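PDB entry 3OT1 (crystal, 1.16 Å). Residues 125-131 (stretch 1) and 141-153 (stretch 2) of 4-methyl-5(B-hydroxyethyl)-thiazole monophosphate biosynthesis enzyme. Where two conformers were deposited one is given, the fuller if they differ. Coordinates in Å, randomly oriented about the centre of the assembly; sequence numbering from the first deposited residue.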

# COMPACT_ATOMS: atom_id res chain seq x y z
N VAL A 125 21.45 -18.81 3.15
CA VAL A 125 21.85 -19.65 4.26
C VAL A 125 22.90 -18.90 5.09
O VAL A 125 23.84 -18.31 4.55
N GLY A 126 22.69 -18.88 6.40
CA GLY A 126 23.59 -18.17 7.28
C GLY A 126 23.28 -16.69 7.49
O GLY A 126 23.88 -16.08 8.35
N ALA A 127 22.32 -16.13 6.76
CA ALA A 127 22.00 -14.70 6.90
C ALA A 127 21.05 -14.45 8.05
O ALA A 127 20.16 -15.26 8.31
N ARG A 128 21.24 -13.33 8.73
CA ARG A 128 20.22 -12.81 9.64
C ARG A 128 19.06 -12.30 8.80
O ARG A 128 19.28 -11.62 7.78
N MSE A 129 17.84 -12.61 9.23
CA MSE A 129 16.65 -12.15 8.54
C MSE A 129 15.46 -12.13 9.46
O MSE A 129 15.40 -12.86 10.44
N THR A 130 14.50 -11.29 9.07
CA THR A 130 13.18 -11.29 9.67
C THR A 130 12.17 -11.75 8.62
O THR A 130 12.51 -12.03 7.47
N CYS A 131 10.92 -11.87 9.06
CA CYS A 131 9.81 -12.28 8.20
C CYS A 131 8.53 -11.96 8.95
O CYS A 131 8.57 -11.40 10.04
N SER A 141 16.64 -20.09 14.87
CA SER A 141 16.45 -19.18 15.99
C SER A 141 17.62 -18.21 16.19
O SER A 141 17.41 -17.06 16.55
N GLU A 142 18.84 -18.68 15.94
CA GLU A 142 20.03 -17.86 16.13
C GLU A 142 20.20 -16.82 15.02
O GLU A 142 20.94 -15.87 15.19
N ARG A 143 19.49 -17.00 13.89
CA ARG A 143 19.55 -16.05 12.77
C ARG A 143 18.33 -15.14 12.70
O ARG A 143 18.32 -14.19 11.91
N LEU A 144 17.29 -15.43 13.47
CA LEU A 144 16.06 -14.64 13.42
C LEU A 144 16.26 -13.25 14.00
O LEU A 144 16.70 -13.10 15.13
N SER A 145 15.89 -12.23 13.22
CA SER A 145 15.75 -10.88 13.69
C SER A 145 14.27 -10.57 13.92
O SER A 145 13.41 -10.98 13.11
N ARG A 146 13.97 -9.82 14.98
CA ARG A 146 12.63 -9.29 15.22
C ARG A 146 12.56 -7.80 14.90
O ARG A 146 11.59 -7.14 15.26
N GLN A 147 13.56 -7.28 14.22
CA GLN A 147 13.47 -5.92 13.72
C GLN A 147 12.36 -5.82 12.68
O GLN A 147 12.14 -6.75 11.91
N ARG A 148 11.70 -4.68 12.66
CA ARG A 148 10.71 -4.41 11.62
C ARG A 148 11.35 -4.45 10.23
O ARG A 148 10.72 -4.95 9.29
N VAL A 149 12.58 -3.92 10.11
CA VAL A 149 13.39 -3.98 8.90
C VAL A 149 14.80 -4.45 9.32
O VAL A 149 15.41 -3.84 10.19
N CYS A 150 15.25 -5.53 8.72
CA CYS A 150 16.54 -6.14 9.01
C CYS A 150 17.45 -6.11 7.78
O CYS A 150 17.11 -6.69 6.73
N TYR A 151 18.61 -5.46 7.88
CA TYR A 151 19.62 -5.49 6.84
C TYR A 151 20.80 -6.35 7.29
O TYR A 151 21.31 -6.17 8.39
N TYR A 152 21.17 -7.29 6.43
CA TYR A 152 22.32 -8.16 6.66
C TYR A 152 23.33 -7.91 5.53
O TYR A 152 23.21 -8.41 4.42
N ALA A 153 24.32 -7.08 5.83
CA ALA A 153 25.19 -6.54 4.80
C ALA A 153 26.04 -7.60 4.12
O ALA A 153 26.28 -7.52 2.93

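The contact between these two stretches is largely polar, a single backbone bridge flanked by arginine and hydroxyl side chains that seek carbonyl oxygens, and it illustrates how a segment with no regular structure can be joined to a loop and the strand that follows it without forming a full sheet. At its centre M129 N donates to R143 O (3.1 Å) and S145 N donates to M129 O (2.9 Å), the latter almost linear. The selenomethionine side chain of M129 (chi1 p) points away, so this residue contributes mainly through its backbone, and L144 CA adds a CA-H...O contact to M129 O at 3.5 Å.

R128 and R143 then work outward from this bridge, each reaching for the backbone of the other stretch. R143 leaves its CA sideways, but chi1 m and chi2 m fold the chain so that its end approaches stretch 1, where NH2 donates to G126 O at 2.8 Å, with the oxygen near the guanidinium plane. Within its own stretch the same group is held by E142 (chi1 t): R143 NE lies 2.8 Å from E142 OE2 in a salt bridge, and R143 NH1 donates to E142 OE1 at 3.0 Å. R128 NH2 also comes within 4.2 Å of R143 NH1, a close approach of like charges beside that salt bridge. R128 (chi1 m, chi2 t) lays its CG over a face of the R143 guanidinium, 3.5 Å from R143 NH2. R128 NH1 makes a weak hydrogen bond to L144 O at 3.1 Å, and R128 NH2 lies 3.1 Å from E142 O.

Aromatic packing closes one end. Y152 (chi1 t) points toward stretch 1 and offers a ring face to A127, whose CA sits 3.9 Å from the ring centroid in a CH-pi contact; A127 CB also approaches Y152 CD2 at 3.5 Å. R128 CB packs 3.7 Å from Y152 CD1.

Towards the other end, T130 (chi1 t) points toward stretch 2: OG1 donates to S145 O at 2.7 Å, while the methyl CG2 lies 4.1 Å from C150 CB. T130 CG2 is also 3.4 Å from Q147 O. C150, also chi1 t and directed inward, brings SG within 4.0 Å of M129 CA.

Waters extend the polar network. Water 1 lies 2.8 Å from R128 O and 3.1 Å from C150 O, placed to bridge the two carbonyls. Waters 2 and 3 accept from R128 NH1 (3.2 Å) and R128 NE (3.0 Å) and donate to Q147 OE1 at 2.7 and 2.9 Å, linking two side chains too far apart to meet directly. S145 OG donates to that same Q147 OE1 at 2.5 Å.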

# COMPACT_ATOMS: atom_id res chain seq x y z
CB VAL A 125 22.42 -21.00 3.79
CG1 VAL A 125 22.88 -21.84 4.98
CG2 VAL A 125 21.37 -21.76 3.02
CB ALA A 127 21.37 -14.16 5.63
CB ARG A 128 20.77 -11.68 10.50
CG ARG A 128 21.86 -12.10 11.45
CD ARG A 128 22.08 -11.12 12.57
NE ARG A 128 20.84 -10.85 13.31
CZ ARG A 128 20.27 -11.64 14.23
NH1 ARG A 128 19.15 -11.24 14.83
NH2 ARG A 128 20.81 -12.81 14.58
CB MSE A 129 16.35 -13.00 7.31
CG MSE A 129 16.06 -14.46 7.62
SE MSE A 129 15.80 -15.54 6.04
CE MSE A 129 17.60 -15.61 5.40
CB THR A 130 12.81 -9.93 10.28
OG1 THR A 130 11.71 -10.08 11.16
CG2 THR A 130 12.46 -8.87 9.26
CB CYS A 131 9.89 -13.77 7.85
SG CYS A 131 9.76 -14.92 9.22
CB SER A 141 16.20 -19.98 17.28
OG SER A 141 17.27 -20.88 17.52
CB GLU A 142 21.29 -18.75 16.27
CG GLU A 142 22.58 -18.00 16.64
CD GLU A 142 23.33 -17.45 15.43
OE1 GLU A 142 24.12 -16.50 15.60
OE2 GLU A 142 23.10 -17.95 14.30
CB ARG A 143 19.65 -16.81 11.45
CG ARG A 143 20.90 -17.70 11.28
CD ARG A 143 22.14 -16.89 10.91
NE ARG A 143 22.79 -16.26 12.06
CZ ARG A 143 23.70 -15.28 11.99
NH1 ARG A 143 24.24 -14.80 13.11
NH2 ARG A 143 24.10 -14.78 10.82
CB LEU A 144 14.93 -15.34 14.18
CG LEU A 144 13.59 -14.58 14.22
CD1 LEU A 144 12.93 -14.42 12.84
CD2 LEU A 144 12.68 -15.33 15.20
CB SER A 145 16.28 -9.93 12.63
OG SER A 145 16.01 -8.60 13.00
CB ARG A 146 12.19 -9.54 16.66
CG ARG A 146 12.00 -11.02 16.95
CD ARG A 146 11.73 -11.32 18.42
NE ARG A 146 11.45 -12.74 18.61
CZ ARG A 146 12.37 -13.70 18.65
NH1 ARG A 146 12.00 -14.96 18.82
NH2 ARG A 146 13.66 -13.41 18.52
CB GLN A 147 14.75 -5.50 13.03
CG GLN A 147 15.98 -5.44 13.90
CD GLN A 147 17.20 -5.57 13.04
OE1 GLN A 147 17.59 -6.67 12.65
NE2 GLN A 147 17.76 -4.45 12.69
CB ARG A 148 10.02 -3.06 11.86
CG ARG A 148 9.16 -3.03 13.11
CD ARG A 148 8.61 -1.67 13.41
NE ARG A 148 7.62 -1.25 12.43
CZ ARG A 148 6.34 -1.63 12.43
NH1 ARG A 148 5.86 -2.43 13.36
NH2 ARG A 148 5.55 -1.15 11.49
CB VAL A 149 13.47 -2.61 8.22
CG1 VAL A 149 14.35 -2.65 6.98
CG2 VAL A 149 12.08 -2.07 7.86
CB CYS A 150 16.33 -7.58 9.45
SG CYS A 150 17.88 -8.52 9.70
CB TYR A 151 20.10 -4.07 6.52
CG TYR A 151 21.13 -4.07 5.40
CD1 TYR A 151 20.84 -4.67 4.18
CD2 TYR A 151 22.37 -3.49 5.55
CE1 TYR A 151 21.74 -4.70 3.14
CE2 TYR A 151 23.29 -3.49 4.48
CZ TYR A 151 22.96 -4.11 3.29
OH TYR A 151 23.83 -4.18 2.23
CB TYR A 152 21.88 -9.63 6.71
CG TYR A 152 22.98 -10.56 7.06
CD1 TYR A 152 23.53 -10.56 8.34
CD2 TYR A 152 23.50 -11.45 6.13
CE1 TYR A 152 24.57 -11.42 8.67
CE2 TYR A 152 24.52 -12.31 6.47
CZ TYR A 152 25.05 -12.29 7.74
OH TYR A 152 26.08 -13.16 8.05
CB ALA A 153 26.09 -5.45 5.38
O HOH W 1 17.83 -9.67 6.31
O HOH W 2 18.44 -8.15 14.71
O HOH W 3 20.11 -8.03 12.71